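Local coordinates for protein methylocystis parvus OBBP MbnE (Methylocystis parvus OBBP, PDB 5ICQ) that probably binds methanobactin, a copper-chelating peptide, in the periplasm as a solute-binding protein of family 5 and takes part in its transport, at residues A[75-81]-A[213-219]; A[146-152]-A[200-206]; A[445-451]-A[472-478]. All blocks are in the same frame, centred on the assembly; numbering follows the deposited sequence.

Interaction 1 of 3, residues A[75-81]-A[213-219]; sequences DSLNPFN and FSDATLA
Leu77 N donates a hydrogen bond to Thr217 O at 2.8 Å, and this is the shortest hydrogen bond between 75-81 and 213-219. A second one lies at the other end of the contact, where Asn81 ND2 reaches Phe213 O at 2.9 Å, in the plane of that carbonyl, although the oxygen sits 19° out of the plane of the asparagine amide. Asn81 can reach it because CG stands between its backbone N and carbonyl carbon (chi1 62°), which directs the amide at the 213-215 backbone. Thr217 N adds a weak bond to Ser76 OG at 3.4 Å. Between these two ends a water accepts from Asn78 ND2 and lies within hydrogen-bonding distance of Asp215 O and Thr217 OG1, linking the two loops.

Asn78 also serves as a flat partner. With CG anti to its backbone N, its ND2 hangs over one face of the Phe213 ring, 3.5 Å from CD1 and displaced toward the rim, the amide and ring planes 67° apart. The rotation of the amide is steadied by its other end, where OD1 accepts from Phe80 N, which stands above the carbonyl plane. Farther out come van der Waals contacts: Phe80 CB touches Phe213 CZ at 3.9 Å in apolar packing, while methyls of Leu218 and Leu77 lie against carbonyl groups of the other loop. The Phe213 ring also packs on Leu154, Leu155 and Lys158 of helix 145-158.

Two loops without regular structure are thus joined by a mixture of main-chain and side-chain bonds, and two local motifs shape the first of them: an ST turn, with Ser76 OG accepting from Asn78 N, followed by an Asx turn at Asn78.

Interaction 2 of 3, residues A[146-152]-A[200-206]; sequences EDVLFSF and MPVLPKH
Phe150 and Lys205 meet because both side chains set out anti to their backbone nitrogens (chi1 161° and -177°): the ring is laid beneath the lysine backbone, and the extended lysine chain runs on past it toward Glu146. Lys205 CA stands over one face of the ring, 3.7 Å from its centroid, a CH-pi contact, while Leu203 O lies at the ring edge. Beyond the ring, Lys205 NZ forms a salt bridge with Glu146 OE2 at 3.2 Å, met on the anti side but tilted well out of the carboxylate plane. An alanine in place of Phe150 is likely to open a gap under Lys205 CA and CB and let the lysine chain shift.

Polar side chains of the helix hold the loop backbone at two points. Asp147 OD1 accepts from Lys205 N at 2.9 Å, and Ser151 OG accepts from Leu203 N at 2.8 Å while donating its own hydrogen bond to Asp147 O. That carbonyl also takes the helical bond from Ser151 N, the two donors coming from opposite faces of its plane.

At the far end the extended start of the Met200 chain brings SD beside Phe152, and the bend at chi3 (74°) turns CE to within 3.8 Å of Val148 CG1. The loop covers one flank of helix 145-158; at its border Val148 also reaches strand 180-184 and Phe152 strand 172-175, while Leu149 packs on both strands.

Interaction 3 of 3, residues A[445-451]-A[472-478]; sequences SFEIMVK and EVRVRLV
Phe446 presents one face of its ring to Val473, whose CG1 lies 4.2 Å from the centroid in a CH-pi contact, while CG2 of the same valine comes within 3.6 Å of ring atom CE1. The two side chains run side by side and point the same way. Phe446 takes the position between its backbone N and carbonyl carbon (chi1 73°), which leans the ring toward the neighbouring strand, and the ring of Phe333 meets it edge-to-face.

A second flat group lies on the other side of the sheet. The Arg474 guanidinium spreads over the backbone of Phe446 and Glu447, with Glu447 CB 3.7 Å from NH1 and Ser445 O in plane at its edge. Glu447 OE1 is 4.5 Å from that NH1 and well out of the guanidinium plane, so attraction between the charges is probably all they share; the other carboxylate oxygen, OE2, has its salt bridge with Arg486. Along the same side Glu447 OE1 also lies 3.5 Å from Arg476 CG, and Met449 CG meets Val478 CG2.

Six backbone hydrogen bonds, from Phe446 N to Glu472 O at one end to Val478 N to Val450 O at the other, join the strands in parallel register.

The strands, inclined by 23°, are the two beta arms of a beta-alpha-beta crossover. Its helix, 453-467, covers the side that carries Ile448, Val450, Val473 and Val475, with Ala459 touching both Ile448 and Val475. Helix 480-489 packs on the opposite side through Tyr483, against Met449 and Val478, and strand 494-498 pairs in parallel with 442-450 along its other edge.

From the N terminus, the loop that follows strand 65-71 comes first, and interaction 1 ties it to residues 213-219, closing a span of 131 residues. Within that span interaction 2 closes a shorter one, bringing 200-206 back onto helix 145-158. The two are neighbours in space as well: Phe80 CZ packs 3.6 Å from Pro201 CB, so the 75-81 loop touches the 200-206 segment that lies on the helix, and the two contacts adjoin. Interaction 3 comes later in the chain, in series with both, and closes a short span of 20 residues across a beta-alpha-beta unit. Its centre lies about 48 Å from that of interaction 2, across the centre of the chain.

Interaction 1 of 3, residues A[75-81]-A[213-219]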
loop_
_atom_site.group_PDB
_atom_site.type_symbol
_atom_site.label_atom_id
_atom_site.label_comp_id
_atom_site.label_asym_id
_atom_site.label_seq_id
_atom_site.Cartn_x
_atom_site.Cartn_y
_atom_site.Cartn_z
ATOM N N ASP A 75 -6.510 21.029 4.276
ATOM C CA ASP A 75 -6.308 22.278 5.006
ATOM C C ASP A 75 -4.854 22.510 5.406
ATOM O O ASP A 75 -4.593 23.372 6.258
ATOM C CB ASP A 75 -7.189 22.314 6.262
ATOM C CG ASP A 75 -6.952 21.129 7.170
ATOM O OD1 ASP A 75 -6.016 20.354 6.899
ATOM O OD2 ASP A 75 -7.693 20.975 8.163
ATOM N N SER A 76 -3.904 21.783 4.823
ATOM C CA SER A 76 -2.509 21.906 5.212
ATOM C C SER A 76 -1.624 21.560 4.026
ATOM O O SER A 76 -1.989 20.739 3.179
ATOM C CB SER A 76 -2.171 20.982 6.381
ATOM O OG SER A 76 -0.820 21.144 6.785
ATOM N N LEU A 77 -0.453 22.195 3.976
ATOM C CA LEU A 77 0.563 21.865 2.985
ATOM C C LEU A 77 1.746 21.137 3.613
ATOM O O LEU A 77 2.843 21.126 3.040
ATOM C CB LEU A 77 1.021 23.130 2.256
ATOM C CG LEU A 77 -0.105 23.855 1.526
ATOM C CD1 LEU A 77 0.401 25.092 0.788
ATOM C CD2 LEU A 77 -0.814 22.902 0.566
ATOM N N ASN A 78 1.542 20.518 4.783
ATOM C CA ASN A 78 2.588 19.755 5.462
ATOM C C ASN A 78 2.193 18.287 5.459
ATOM O O ASN A 78 1.331 17.870 6.254
ATOM C CB ASN A 78 2.800 20.253 6.899
ATOM C CG ASN A 78 3.964 19.553 7.601
ATOM O OD1 ASN A 78 4.560 18.614 7.070
ATOM N ND2 ASN A 78 4.286 20.014 8.814
ATOM N N PRO A 79 2.783 17.464 4.591
ATOM C CA PRO A 79 2.433 16.041 4.555
ATOM C C PRO A 79 3.158 15.191 5.581
ATOM O O PRO A 79 2.958 13.975 5.592
ATOM C CB PRO A 79 2.838 15.626 3.129
ATOM C CG PRO A 79 3.955 16.553 2.774
ATOM C CD PRO A 79 3.678 17.859 3.484
ATOM N N PHE A 80 4.000 15.777 6.435
ATOM C CA PHE A 80 4.891 14.986 7.259
ATOM C C PHE A 80 4.567 15.029 8.743
ATOM O O PHE A 80 5.218 14.313 9.508
ATOM C CB PHE A 80 6.345 15.445 7.061
ATOM C CG PHE A 80 6.766 15.496 5.629
ATOM C CD1 PHE A 80 6.702 14.360 4.837
ATOM C CD2 PHE A 80 7.235 16.675 5.071
ATOM C CE1 PHE A 80 7.089 14.401 3.509
ATOM C CE2 PHE A 80 7.633 16.719 3.753
ATOM C CZ PHE A 80 7.554 15.595 2.967
ATOM N N ASN A 81 3.627 15.870 9.179
ATOM C CA ASN A 81 3.222 15.874 10.580
ATOM C C ASN A 81 2.077 14.883 10.782
ATOM O O ASN A 81 1.545 14.306 9.829
ATOM C CB ASN A 81 2.839 17.287 11.050
ATOM C CG ASN A 81 1.644 17.887 10.297
ATOM O OD1 ASN A 81 0.977 17.227 9.496
ATOM N ND2 ASN A 81 1.367 19.164 10.573
ATOM N N PHE A 213 5.526 23.235 13.018
ATOM C CA PHE A 213 5.490 21.974 12.276
ATOM C C PHE A 213 4.235 21.163 12.582
ATOM O O PHE A 213 3.670 20.518 11.690
ATOM C CB PHE A 213 6.747 21.155 12.588
ATOM C CG PHE A 213 6.872 19.896 11.770
ATOM C CD1 PHE A 213 7.349 19.945 10.471
ATOM C CD2 PHE A 213 6.530 18.664 12.310
ATOM C CE1 PHE A 213 7.475 18.782 9.715
ATOM C CE2 PHE A 213 6.658 17.501 11.568
ATOM C CZ PHE A 213 7.128 17.561 10.271
ATOM N N SER A 214 3.773 21.186 13.830
ATOM C CA SER A 214 2.623 20.375 14.210
ATOM C C SER A 214 1.282 21.025 13.885
ATOM O O SER A 214 0.241 20.398 14.115
ATOM C CB SER A 214 2.685 20.066 15.707
ATOM O OG SER A 214 2.863 21.268 16.442
ATOM N N ASP A 215 1.272 22.251 13.375
ATOM C CA ASP A 215 0.040 22.945 13.026
ATOM C C ASP A 215 -0.339 22.625 11.581
ATOM O O ASP A 215 0.489 22.186 10.777
ATOM C CB ASP A 215 0.220 24.463 13.216
ATOM C CG ASP A 215 -1.101 25.249 13.183
ATOM O OD1 ASP A 215 -2.185 24.661 13.395
ATOM O OD2 ASP A 215 -1.046 26.480 12.953
ATOM N N ALA A 216 -1.615 22.829 11.262
ATOM C CA ALA A 216 -2.058 22.842 9.872
ATOM C C ALA A 216 -1.696 24.195 9.267
ATOM O O ALA A 216 -2.128 25.239 9.768
ATOM C CB ALA A 216 -3.563 22.588 9.785
ATOM N N THR A 217 -0.885 24.187 8.214
ATOM C CA THR A 217 -0.308 25.405 7.662
ATOM C C THR A 217 -0.631 25.511 6.179
ATOM O O THR A 217 -0.515 24.532 5.444
ATOM C CB THR A 217 1.215 25.420 7.856
ATOM O OG1 THR A 217 1.774 24.220 7.304
ATOM C CG2 THR A 217 1.566 25.479 9.340
ATOM N N LEU A 218 -1.019 26.707 5.740
ATOM C CA LEU A 218 -1.229 26.974 4.327
ATOM C C LEU A 218 -0.159 27.877 3.734
ATOM O O LEU A 218 -0.252 28.225 2.553
ATOM C CB LEU A 218 -2.614 27.593 4.097
ATOM C CG LEU A 218 -3.765 26.695 4.551
ATOM C CD1 LEU A 218 -5.059 27.486 4.645
ATOM C CD2 LEU A 218 -3.912 25.496 3.612
ATOM N N ALA A 219 0.839 28.280 4.518
ATOM C CA ALA A 219 1.965 29.008 3.950
ATOM C C ALA A 219 2.647 28.141 2.902
ATOM O O ALA A 219 2.736 26.921 3.049
ATOM C CB ALA A 219 2.957 29.409 5.041
HETATM O O HOH W 1 2.916 22.530 9.503
#

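Interaction 2 of 3, residues A[146-152]-A[200-206]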
loop_
_atom_site.group_PDB
_atom_site.type_symbol
_atom_site.label_atom_id
_atom_site.label_comp_id
_atom_site.label_asym_id
_atom_site.label_seq_id
_atom_site.Cartn_x
_atom_site.Cartn_y
_atom_site.Cartn_z
ATOM N N GLU A 146 23.826 19.845 7.178
ATOM C CA GLU A 146 23.061 20.488 8.244
ATOM C C GLU A 146 21.555 20.375 8.005
ATOM O O GLU A 146 20.791 20.176 8.955
ATOM C CB GLU A 146 23.496 21.955 8.370
ATOM C CG GLU A 146 22.787 22.771 9.454
ATOM C CD GLU A 146 23.195 24.255 9.461
ATOM O OE1 GLU A 146 23.473 24.818 8.375
ATOM O OE2 GLU A 146 23.238 24.859 10.559
ATOM N N ASP A 147 21.104 20.488 6.744
ATOM C CA ASP A 147 19.676 20.331 6.456
ATOM C C ASP A 147 19.215 18.896 6.667
ATOM O O ASP A 147 18.093 18.665 7.132
ATOM C CB ASP A 147 19.350 20.763 5.023
ATOM C CG ASP A 147 19.636 22.226 4.779
ATOM O OD1 ASP A 147 18.953 23.060 5.409
ATOM O OD2 ASP A 147 20.536 22.537 3.963
ATOM N N VAL A 148 20.048 17.919 6.300
ATOM C CA VAL A 148 19.665 16.518 6.470
ATOM C C VAL A 148 19.551 16.170 7.949
ATOM O O VAL A 148 18.610 15.484 8.364
ATOM C CB VAL A 148 20.664 15.595 5.752
ATOM C CG1 VAL A 148 20.274 14.119 5.957
ATOM C CG2 VAL A 148 20.733 15.934 4.268
ATOM N N LEU A 149 20.513 16.625 8.766
ATOM C CA LEU A 149 20.460 16.336 10.199
ATOM C C LEU A 149 19.314 17.080 10.874
ATOM O O LEU A 149 18.682 16.552 11.798
ATOM C CB LEU A 149 21.792 16.699 10.859
ATOM C CG LEU A 149 22.996 15.837 10.460
ATOM C CD1 LEU A 149 24.251 16.293 11.197
ATOM C CD2 LEU A 149 22.722 14.363 10.731
ATOM N N PHE A 150 19.060 18.323 10.455
ATOM C CA PHE A 150 17.895 19.059 10.940
ATOM C C PHE A 150 16.606 18.301 10.644
ATOM O O PHE A 150 15.717 18.201 11.503
ATOM C CB PHE A 150 17.874 20.442 10.285
ATOM C CG PHE A 150 16.531 21.130 10.317
ATOM C CD1 PHE A 150 16.126 21.828 11.444
ATOM C CD2 PHE A 150 15.697 21.113 9.208
ATOM C CE1 PHE A 150 14.904 22.481 11.485
ATOM C CE2 PHE A 150 14.461 21.757 9.240
ATOM C CZ PHE A 150 14.069 22.453 10.387
ATOM N N SER A 151 16.490 17.758 9.428
ATOM C CA SER A 151 15.276 17.045 9.045
ATOM C C SER A 151 15.148 15.739 9.810
ATOM O O SER A 151 14.052 15.379 10.260
ATOM C CB SER A 151 15.283 16.785 7.537
ATOM O OG SER A 151 15.336 18.000 6.803
ATOM N N PHE A 152 16.256 15.008 9.941
ATOM C CA PHE A 152 16.260 13.773 10.718
ATOM C C PHE A 152 15.813 14.027 12.152
ATOM O O PHE A 152 14.935 13.331 12.670
ATOM C CB PHE A 152 17.659 13.158 10.689
ATOM C CG PHE A 152 17.822 11.973 11.601
ATOM C CD1 PHE A 152 17.348 10.724 11.225
ATOM C CD2 PHE A 152 18.463 12.106 12.825
ATOM C CE1 PHE A 152 17.501 9.625 12.065
ATOM C CE2 PHE A 152 18.619 11.006 13.670
ATOM C CZ PHE A 152 18.138 9.768 13.283
ATOM N N MET A 200 13.893 9.722 3.400
ATOM C CA MET A 200 13.473 10.836 4.245
ATOM C C MET A 200 13.467 12.129 3.427
ATOM O O MET A 200 14.407 12.370 2.664
ATOM C CB MET A 200 14.435 10.989 5.430
ATOM C CG MET A 200 14.117 12.159 6.348
ATOM S SD MET A 200 15.517 12.609 7.398
ATOM C CE MET A 200 16.570 13.403 6.183
ATOM N N PRO A 201 12.434 12.971 3.544
ATOM C CA PRO A 201 12.466 14.265 2.844
ATOM C C PRO A 201 13.511 15.182 3.451
ATOM O O PRO A 201 13.730 15.179 4.663
ATOM C CB PRO A 201 11.054 14.821 3.061
ATOM C CG PRO A 201 10.634 14.207 4.379
ATOM C CD PRO A 201 11.186 12.808 4.320
ATOM N N VAL A 202 14.158 15.974 2.603
ATOM C CA VAL A 202 15.189 16.904 3.058
ATOM C C VAL A 202 14.575 18.296 3.104
ATOM O O VAL A 202 14.217 18.868 2.068
ATOM C CB VAL A 202 16.433 16.869 2.164
ATOM C CG1 VAL A 202 17.455 17.887 2.669
ATOM C CG2 VAL A 202 17.045 15.458 2.154
ATOM N N LEU A 203 14.451 18.844 4.308
ATOM C CA LEU A 203 13.741 20.083 4.596
ATOM C C LEU A 203 14.730 21.202 4.907
ATOM O O LEU A 203 15.818 20.940 5.434
ATOM C CB LEU A 203 12.793 19.900 5.785
ATOM C CG LEU A 203 11.835 18.712 5.630
ATOM C CD1 LEU A 203 11.031 18.509 6.894
ATOM C CD2 LEU A 203 10.916 18.906 4.434
ATOM N N PRO A 204 14.378 22.453 4.614
ATOM C CA PRO A 204 15.335 23.564 4.747
ATOM C C PRO A 204 15.410 24.123 6.169
ATOM O O PRO A 204 14.491 24.791 6.642
ATOM C CB PRO A 204 14.795 24.604 3.754
ATOM C CG PRO A 204 13.298 24.367 3.763
ATOM C CD PRO A 204 13.121 22.870 3.959
ATOM N N LYS A 205 16.547 23.887 6.825
ATOM C CA LYS A 205 16.744 24.454 8.160
ATOM C C LYS A 205 16.529 25.965 8.173
ATOM O O LYS A 205 15.926 26.503 9.108
ATOM C CB LYS A 205 18.141 24.126 8.683
ATOM C CG LYS A 205 18.341 24.653 10.111
ATOM C CD LYS A 205 19.656 24.200 10.722
ATOM C CE LYS A 205 19.702 24.535 12.209
ATOM N NZ LYS A 205 21.035 24.186 12.781
ATOM N N HIS A 206 17.003 26.669 7.138
ATOM C CA HIS A 206 16.913 28.127 7.118
ATOM C C HIS A 206 15.497 28.651 6.890
ATOM O O HIS A 206 15.279 29.866 7.011
ATOM C CB HIS A 206 17.842 28.686 6.037
ATOM C CG HIS A 206 17.329 28.483 4.645
ATOM N ND1 HIS A 206 17.419 27.275 3.984
ATOM C CD2 HIS A 206 16.718 29.336 3.786
ATOM C CE1 HIS A 206 16.879 27.391 2.781
ATOM N NE2 HIS A 206 16.452 28.634 2.633
HETATM O O HOH W 2 19.104 25.471 5.198
#

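Interaction 3 of 3, residues A[445-451]-A[472-478]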
loop_
_atom_site.group_PDB
_atom_site.type_symbol
_atom_site.label_atom_id
_atom_site.label_comp_id
_atom_site.label_asym_id
_atom_site.label_seq_id
_atom_site.Cartn_x
_atom_site.Cartn_y
_atom_site.Cartn_z
ATOM N N SER A 445 -23.882 -18.501 17.233
ATOM C CA SER A 445 -24.301 -17.222 16.677
ATOM C C SER A 445 -23.222 -16.176 16.921
ATOM O O SER A 445 -22.467 -16.249 17.894
ATOM C CB SER A 445 -25.649 -16.762 17.252
ATOM O OG SER A 445 -25.511 -16.248 18.546
ATOM N N PHE A 446 -23.145 -15.208 16.012
ATOM C CA PHE A 446 -22.126 -14.171 16.121
ATOM C C PHE A 446 -22.575 -12.948 15.342
ATOM O O PHE A 446 -23.565 -12.976 14.610
ATOM C CB PHE A 446 -20.750 -14.668 15.648
ATOM C CG PHE A 446 -20.603 -14.845 14.140
ATOM C CD1 PHE A 446 -21.008 -16.016 13.519
ATOM C CD2 PHE A 446 -20.002 -13.857 13.363
ATOM C CE1 PHE A 446 -20.841 -16.196 12.148
ATOM C CE2 PHE A 446 -19.837 -14.020 11.979
ATOM C CZ PHE A 446 -20.253 -15.196 11.372
ATOM N N GLU A 447 -21.823 -11.868 15.505
ATOM C CA GLU A 447 -22.159 -10.594 14.893
ATOM C C GLU A 447 -21.038 -10.161 13.959
ATOM O O GLU A 447 -19.860 -10.258 14.318
ATOM C CB GLU A 447 -22.373 -9.538 15.975
ATOM C CG GLU A 447 -22.507 -8.123 15.443
ATOM C CD GLU A 447 -22.352 -7.098 16.558
ATOM O OE1 GLU A 447 -23.368 -6.659 17.120
ATOM O OE2 GLU A 447 -21.202 -6.760 16.885
ATOM N N ILE A 448 -21.398 -9.677 12.768
ATOM C CA ILE A 448 -20.451 -9.006 11.874
ATOM C C ILE A 448 -20.656 -7.509 12.019
ATOM O O ILE A 448 -21.725 -6.989 11.677
ATOM C CB ILE A 448 -20.642 -9.419 10.404
ATOM C CG1 ILE A 448 -20.507 -10.935 10.230
ATOM C CG2 ILE A 448 -19.625 -8.663 9.502
ATOM C CD1 ILE A 448 -20.808 -11.408 8.793
ATOM N N MET A 449 -19.634 -6.800 12.488
ATOM C CA MET A 449 -19.725 -5.351 12.610
ATOM C C MET A 449 -19.309 -4.714 11.290
ATOM O O MET A 449 -18.248 -5.042 10.752
ATOM C CB MET A 449 -18.837 -4.851 13.755
ATOM C CG MET A 449 -18.773 -3.345 13.860
ATOM S SD MET A 449 -17.732 -2.789 15.251
ATOM C CE MET A 449 -16.080 -3.135 14.641
ATOM N N VAL A 450 -20.139 -3.805 10.763
ATOM C CA VAL A 450 -19.844 -3.153 9.493
ATOM C C VAL A 450 -19.952 -1.638 9.646
ATOM O O VAL A 450 -20.589 -1.120 10.561
ATOM C CB VAL A 450 -20.765 -3.635 8.348
ATOM C CG1 VAL A 450 -20.557 -5.127 8.068
ATOM C CG2 VAL A 450 -22.231 -3.347 8.670
ATOM N N LYS A 451 -19.310 -0.925 8.716
ATOM C CA LYS A 451 -19.230 0.527 8.804
ATOM C C LYS A 451 -19.977 1.274 7.708
ATOM O O LYS A 451 -20.196 2.479 7.858
ATOM C CB LYS A 451 -17.764 0.983 8.798
ATOM C CG LYS A 451 -17.068 0.854 7.455
ATOM C CD LYS A 451 -15.709 1.557 7.508
ATOM C CE LYS A 451 -14.958 1.458 6.195
ATOM N NZ LYS A 451 -13.721 2.296 6.234
ATOM N N GLU A 472 -26.395 -18.561 13.153
ATOM C CA GLU A 472 -27.099 -17.290 13.270
ATOM C C GLU A 472 -26.089 -16.148 13.184
ATOM O O GLU A 472 -25.146 -16.094 13.974
ATOM C CB GLU A 472 -27.869 -17.234 14.586
ATOM C CG GLU A 472 -28.491 -15.875 14.889
ATOM C CD GLU A 472 -29.227 -15.876 16.212
ATOM O OE1 GLU A 472 -30.125 -16.728 16.390
ATOM O OE2 GLU A 472 -28.894 -15.044 17.078
ATOM N N VAL A 473 -26.270 -15.246 12.221
ATOM C CA VAL A 473 -25.322 -14.151 12.006
ATOM C C VAL A 473 -26.082 -12.835 12.052
ATOM O O VAL A 473 -26.966 -12.597 11.224
ATOM C CB VAL A 473 -24.579 -14.285 10.670
ATOM C CG1 VAL A 473 -23.508 -13.186 10.555
ATOM C CG2 VAL A 473 -23.964 -15.691 10.518
ATOM N N ARG A 474 -25.728 -11.969 12.994
ATOM C CA ARG A 474 -26.312 -10.640 13.056
ATOM C C ARG A 474 -25.369 -9.633 12.406
ATOM O O ARG A 474 -24.189 -9.564 12.763
ATOM C CB ARG A 474 -26.587 -10.266 14.513
ATOM C CG ARG A 474 -27.459 -11.305 15.209
ATOM C CD ARG A 474 -27.279 -11.326 16.721
ATOM N NE ARG A 474 -26.232 -12.252 17.159
ATOM C CZ ARG A 474 -25.193 -11.900 17.910
ATOM N NH1 ARG A 474 -25.056 -10.642 18.307
ATOM N NH2 ARG A 474 -24.295 -12.802 18.273
ATOM N N VAL A 475 -25.885 -8.857 11.457
ATOM C CA VAL A 475 -25.092 -7.842 10.763
ATOM C C VAL A 475 -25.479 -6.495 11.353
ATOM O O VAL A 475 -26.648 -6.092 11.268
ATOM C CB VAL A 475 -25.332 -7.878 9.244
ATOM C CG1 VAL A 475 -24.550 -6.756 8.526
ATOM C CG2 VAL A 475 -24.939 -9.237 8.684
ATOM N N ARG A 476 -24.525 -5.796 11.970
ATOM C CA ARG A 476 -24.842 -4.519 12.609
ATOM C C ARG A 476 -23.964 -3.403 12.066
ATOM O O ARG A 476 -22.734 -3.433 12.208
ATOM C CB ARG A 476 -24.729 -4.605 14.135
ATOM C CG ARG A 476 -25.700 -5.617 14.757
ATOM C CD ARG A 476 -27.147 -5.499 14.224
ATOM N NE ARG A 476 -28.006 -6.591 14.713
ATOM C CZ ARG A 476 -28.937 -7.235 14.007
ATOM N NH1 ARG A 476 -29.167 -6.926 12.723
ATOM N NH2 ARG A 476 -29.626 -8.213 14.582
ATOM N N LEU A 477 -24.617 -2.418 11.459
ATOM C CA LEU A 477 -23.967 -1.213 10.968
ATOM C C LEU A 477 -23.817 -0.240 12.133
ATOM O O LEU A 477 -24.811 0.111 12.773
ATOM C CB LEU A 477 -24.826 -0.604 9.860
ATOM C CG LEU A 477 -24.473 0.785 9.351
ATOM C CD1 LEU A 477 -23.189 0.694 8.606
ATOM C CD2 LEU A 477 -25.588 1.319 8.451
ATOM N N VAL A 478 -22.592 0.172 12.439
ATOM C CA VAL A 478 -22.377 1.049 13.586
ATOM C C VAL A 478 -21.774 2.359 13.093
ATOM O O VAL A 478 -21.098 2.401 12.060
ATOM C CB VAL A 478 -21.494 0.388 14.665
ATOM C CG1 VAL A 478 -22.089 -0.945 15.096
ATOM C CG2 VAL A 478 -20.105 0.171 14.155
HETATM O O HOH W 3 -19.946 3.804 10.318
#